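Local coordinates for ABC transporter substrate-binding protein (Staphylococcus aureus subsp. aureus NCTC 8325, PDB 3UN6) that probably captures a solute for import by an ABC transporter and carries bound zinc, though its natural substrate is not established, at residues Glu155-Gln159 against Leu160-Pro164; Gln267-Asp270 against Val271-Ser275. All coordinates share one frame; numbering follows the deposited sequence.

Contact 1 of 2, residues Glu155-Gln159 against Leu160-Pro164; sequences ELRKQ and LKIKP
A Schellman motif ends helix 148-159, with R157 and I162 meeting where the chain turns back over the last helical turn. I162 N to R157 O (2.9 Å) is the six-to-one bond of the motif, and K161 N to K158 O, coming from above the carbonyl plane, is its five-to-two bond. K161 makes the reversal in the left-handed helical region (phi 57°), which a residue other than glycine can adopt, and its extended side chain is exposed. L160 N still completes a helical bond to L156 O, and CD1 of L156 rests 3.9 Å from CG of L160. I162 suits its place just past the turn because its CB lies against the aliphatic part of R157, 3.6 Å from CG, and its side chain also touches F167 of strand 167-171.

The arginine serves this corner with both of its characters. Its chain runs straight through CG and CD, then bends at chi3 (51°), which swings the guanidinium round to the departing loop. There NH1 donates to I162 O at 3.0 Å, with the oxygen at the edge of the group and near its plane, and NH2 forms a salt bridge with E154. One guanidinium face is overlaid by P164, whose CA sits 3.3 Å above the plane, nearer the border of the group than its centre.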
loop_
_atom_site.group_PDB
_atom_site.type_symbol
_atom_site.label_atom_id
_atom_site.label_comp_id
_atom_site.label_asym_id
_atom_site.label_seq_id
_atom_site.Cartn_x
_atom_site.Cartn_y
_atom_site.Cartn_z
ATOM N N GLU A 155 9.357 -13.188 -6.412
ATOM C CA GLU A 155 10.453 -12.752 -7.260
ATOM C C GLU A 155 11.774 -12.972 -6.528
ATOM O O GLU A 155 12.772 -13.362 -7.148
ATOM C CB GLU A 155 10.288 -11.299 -7.671
ATOM C CG GLU A 155 11.407 -10.777 -8.587
ATOM C CD GLU A 155 11.597 -11.626 -9.832
ATOM O OE1 GLU A 155 10.581 -12.105 -10.381
ATOM O OE2 GLU A 155 12.770 -11.820 -10.252
ATOM N N LEU A 156 11.771 -12.761 -5.210
ATOM C CA LEU A 156 12.968 -12.964 -4.414
ATOM C C LEU A 156 13.272 -14.452 -4.390
ATOM O O LEU A 156 14.418 -14.849 -4.482
ATOM C CB LEU A 156 12.822 -12.386 -2.982
ATOM C CG LEU A 156 13.959 -12.745 -2.008
ATOM C CD1 LEU A 156 15.290 -12.233 -2.513
ATOM C CD2 LEU A 156 13.708 -12.224 -0.611
ATOM N N ARG A 157 12.238 -15.286 -4.322
ATOM C CA ARG A 157 12.447 -16.736 -4.349
ATOM C C ARG A 157 13.163 -17.169 -5.637
ATOM O O ARG A 157 14.073 -18.009 -5.606
ATOM C CB ARG A 157 11.111 -17.493 -4.236
ATOM C CG ARG A 157 11.296 -19.022 -4.252
ATOM C CD ARG A 157 9.975 -19.808 -4.252
ATOM N NE ARG A 157 9.085 -19.341 -5.300
ATOM C CZ ARG A 157 9.232 -19.613 -6.590
ATOM N NH1 ARG A 157 10.244 -20.357 -7.030
ATOM N NH2 ARG A 157 8.373 -19.103 -7.456
ATOM N N LYS A 158 12.739 -16.616 -6.773
ATOM C CA LYS A 158 13.371 -16.940 -8.065
ATOM C C LYS A 158 14.789 -16.384 -8.143
ATOM O O LYS A 158 15.679 -17.047 -8.655
ATOM C CB LYS A 158 12.585 -16.362 -9.233
ATOM C CG LYS A 158 11.176 -16.876 -9.411
ATOM C CD LYS A 158 10.516 -16.050 -10.514
ATOM C CE LYS A 158 9.018 -16.008 -10.397
ATOM N NZ LYS A 158 8.508 -15.057 -11.419
ATOM N N GLN A 159 15.005 -15.159 -7.656
ATOM C CA GLN A 159 16.363 -14.576 -7.688
ATOM C C GLN A 159 17.337 -15.404 -6.847
ATOM O O GLN A 159 18.515 -15.527 -7.192
ATOM C CB GLN A 159 16.356 -13.111 -7.228
ATOM C CG GLN A 159 15.598 -12.193 -8.176
ATOM C CD GLN A 159 15.392 -10.776 -7.628
ATOM O OE1 GLN A 159 15.768 -10.462 -6.490
ATOM N NE2 GLN A 159 14.783 -9.915 -8.447
ATOM N N LEU A 160 16.829 -15.987 -5.755
ATOM C CA LEU A 160 17.618 -16.863 -4.887
ATOM C C LEU A 160 17.648 -18.296 -5.407
ATOM O O LEU A 160 18.223 -19.172 -4.775
ATOM C CB LEU A 160 17.074 -16.855 -3.458
ATOM C CG LEU A 160 17.215 -15.584 -2.624
ATOM C CD1 LEU A 160 16.588 -15.808 -1.250
ATOM C CD2 LEU A 160 18.661 -15.186 -2.464
ATOM N N LYS A 161 17.026 -18.534 -6.558
ATOM C CA LYS A 161 16.989 -19.857 -7.191
ATOM C C LYS A 161 16.403 -20.956 -6.284
ATOM O O LYS A 161 16.845 -22.085 -6.313
ATOM C CB LYS A 161 18.383 -20.253 -7.706
ATOM C CG LYS A 161 18.975 -19.283 -8.719
ATOM C CD LYS A 161 20.279 -19.802 -9.305
ATOM C CE LYS A 161 20.838 -18.862 -10.373
ATOM N NZ LYS A 161 22.125 -19.380 -11.008
ATOM N N ILE A 162 15.403 -20.597 -5.485
ATOM C CA ILE A 162 14.709 -21.536 -4.590
ATOM C C ILE A 162 13.498 -22.119 -5.364
ATOM O O ILE A 162 12.852 -21.420 -6.142
ATOM C CB ILE A 162 14.318 -20.817 -3.279
ATOM C CG1 ILE A 162 15.580 -20.429 -2.487
ATOM C CG2 ILE A 162 13.372 -21.653 -2.409
ATOM C CD1 ILE A 162 16.359 -21.567 -1.973
ATOM N N LYS A 163 13.230 -23.407 -5.189
ATOM C CA LYS A 163 12.147 -24.072 -5.927
ATOM C C LYS A 163 10.757 -23.554 -5.558
ATOM O O LYS A 163 10.502 -23.191 -4.401
ATOM C CB LYS A 163 12.210 -25.605 -5.766
ATOM C CG LYS A 163 11.915 -26.115 -4.365
ATOM C CD LYS A 163 12.305 -27.591 -4.212
ATOM C CE LYS A 163 11.964 -28.091 -2.822
ATOM N NZ LYS A 163 12.449 -29.496 -2.630
ATOM N N PRO A 164 9.856 -23.515 -6.557
ATOM C CA PRO A 164 8.485 -23.094 -6.362
ATOM C C PRO A 164 7.851 -23.944 -5.281
ATOM O O PRO A 164 8.092 -25.152 -5.219
ATOM C CB PRO A 164 7.817 -23.374 -7.711
ATOM C CG PRO A 164 8.890 -23.634 -8.661
ATOM C CD PRO A 164 10.112 -23.995 -7.926
#

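Contact 2 of 2, residues Gln267-Asp270 against Val271-Ser275; sequences QSRD and VLTQS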
loop_
_atom_site.group_PDB
_atom_site.type_symbol
_atom_site.label_atom_id
_atom_site.label_comp_id
_atom_site.label_asym_id
_atom_site.label_seq_id
_atom_site.Cartn_x
_atom_site.Cartn_y
_atom_site.Cartn_z
ATOM N N GLN A 267 3.116 4.966 16.445
ATOM C CA GLN A 267 4.498 4.550 16.305
ATOM C C GLN A 267 5.371 5.683 16.810
ATOM O O GLN A 267 4.962 6.847 16.803
ATOM C CB GLN A 267 4.858 4.291 14.821
ATOM C CG GLN A 267 3.929 3.299 14.085
ATOM C CD GLN A 267 4.006 1.890 14.640
ATOM O OE1 GLN A 267 4.920 1.564 15.397
ATOM N NE2 GLN A 267 3.047 1.038 14.251
ATOM N N SER A 268 6.575 5.344 17.226
ATOM C CA SER A 268 7.522 6.356 17.674
ATOM C C SER A 268 8.169 7.056 16.469
ATOM O O SER A 268 8.094 6.583 15.322
ATOM C CB SER A 268 8.603 5.723 18.532
ATOM O OG SER A 268 9.173 4.629 17.862
ATOM N N ARG A 269 8.860 8.169 16.745
ATOM C CA ARG A 269 9.502 8.952 15.710
ATOM C C ARG A 269 10.659 8.170 15.057
ATOM O O ARG A 269 10.888 8.272 13.848
ATOM C CB ARG A 269 9.991 10.283 16.293
ATOM C CG ARG A 269 10.470 11.243 15.240
ATOM C CD ARG A 269 10.953 12.584 15.801
ATOM N NE ARG A 269 11.279 13.436 14.660
ATOM C CZ ARG A 269 10.400 14.157 13.976
ATOM N NH1 ARG A 269 9.112 14.197 14.331
ATOM N NH2 ARG A 269 10.807 14.851 12.926
ATOM N N ASP A 270 11.383 7.378 15.839
ATOM C CA ASP A 270 12.482 6.618 15.239
ATOM C C ASP A 270 11.975 5.583 14.240
ATOM O O ASP A 270 12.563 5.436 13.190
ATOM C CB ASP A 270 13.389 5.983 16.283
ATOM C CG ASP A 270 12.659 5.038 17.202
ATOM O OD1 ASP A 270 13.202 4.755 18.296
ATOM O OD2 ASP A 270 11.548 4.581 16.851
ATOM N N VAL A 271 10.908 4.861 14.584
ATOM C CA VAL A 271 10.298 3.900 13.664
ATOM C C VAL A 271 9.758 4.590 12.408
ATOM O O VAL A 271 9.889 4.050 11.322
ATOM C CB VAL A 271 9.170 3.089 14.350
ATOM C CG1 VAL A 271 8.217 2.410 13.318
ATOM C CG2 VAL A 271 9.788 2.074 15.309
ATOM N N LEU A 272 9.187 5.790 12.555
ATOM C CA LEU A 272 8.575 6.486 11.420
ATOM C C LEU A 272 9.605 7.229 10.539
ATOM O O LEU A 272 9.363 7.422 9.341
ATOM C CB LEU A 272 7.439 7.406 11.890
ATOM C CG LEU A 272 6.234 6.637 12.467
ATOM C CD1 LEU A 272 5.324 7.594 13.203
ATOM C CD2 LEU A 272 5.467 5.858 11.364
ATOM N N THR A 273 10.741 7.612 11.128
ATOM C CA THR A 273 11.837 8.218 10.360
ATOM C C THR A 273 12.405 7.145 9.432
ATOM O O THR A 273 12.593 7.377 8.241
ATOM C CB THR A 273 12.914 8.780 11.277
ATOM O OG1 THR A 273 12.321 9.803 12.079
ATOM C CG2 THR A 273 14.056 9.391 10.459
ATOM N N GLN A 274 12.661 5.954 9.971
ATOM C CA GLN A 274 13.125 4.845 9.141
ATOM C C GLN A 274 12.093 4.530 8.029
ATOM O O GLN A 274 12.453 4.336 6.860
ATOM C CB GLN A 274 13.375 3.608 10.014
ATOM C CG GLN A 274 13.766 2.347 9.233
ATOM C CD GLN A 274 14.189 1.236 10.172
ATOM O OE1 GLN A 274 14.701 1.503 11.249
ATOM N NE2 GLN A 274 13.985 0.003 9.770
ATOM N N SER A 275 10.813 4.504 8.405
ATOM C CA SER A 275 9.722 4.193 7.488
ATOM C C SER A 275 9.618 5.214 6.358
ATOM O O SER A 275 9.459 4.848 5.188
ATOM C CB SER A 275 8.405 4.137 8.261
ATOM O OG SER A 275 8.429 3.081 9.232
#
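S268 and L272 open helix 269-277: S268 is the N-cap, and its carbonyl oxygen takes the first helical bond from L272 N at 3.1 Å. The serine suits the N-cap because its short hydroxyl stays close to the first turn; here it serves D270, not V271 N. With chi1 at 52°, OG lies between its own N and carbonyl carbon, and it donates to OD2 of D270 at 2.6 Å, meeting that oxygen from above the carboxylate plane. K201 has its ammonium at both groups, hydrogen-bonded to S268 OG and in a salt bridge with D270, so it probably steadies the aspartate's negative charge. The same OD2 also faces V271 N, but so closely that the bond is doubtful.

Further on, hydroxyls share carbonyls with the backbone. R269 O is gripped twice, by T273 N at 2.8 Å and by T273 OG1 at 2.7 Å, from opposite faces of its plane. V271 O is likewise doubly engaged, by S275 N and by OG of the buried S275 at 2.7 Å, which gives that hydroxyl a partner without solvent. Q274 N reaches D270 O almost straight (172°), though at 3.3 Å.

Q267 and L272 hold the positions of a hydrophobic staple, the glutamine contributing its aliphatic part: CB lies 3.6 Å from CG of L272, the chains crossing at about a right angle. R269 reaches D259 of helix 254-264, and L272 and T273 also touch that helix, while Q267, V271 and Q274 lean on helix 195-201; S275 O bonds to T279 of strand 279-280.

From the N terminus, contact 1 comes first, finishing helix 148-159 and turning the chain toward strand 167-171. Contact 2 comes after helix 254-264 and starts helix 269-277, which leads into strand 279-280. Each is a local turn of continuous chain, so neither closes a long loop; they lie in series, without nesting or crossing. One is a helix end and the other a helix beginning, and the strands that follow them belong to the same mixed sheet. Their centres are 31 Å apart and their nearest atoms about 16 Å. Contact 1 is remote from the zinc site, whereas the side chain of Q267 in contact 2 is about 12 Å from a zinc ion.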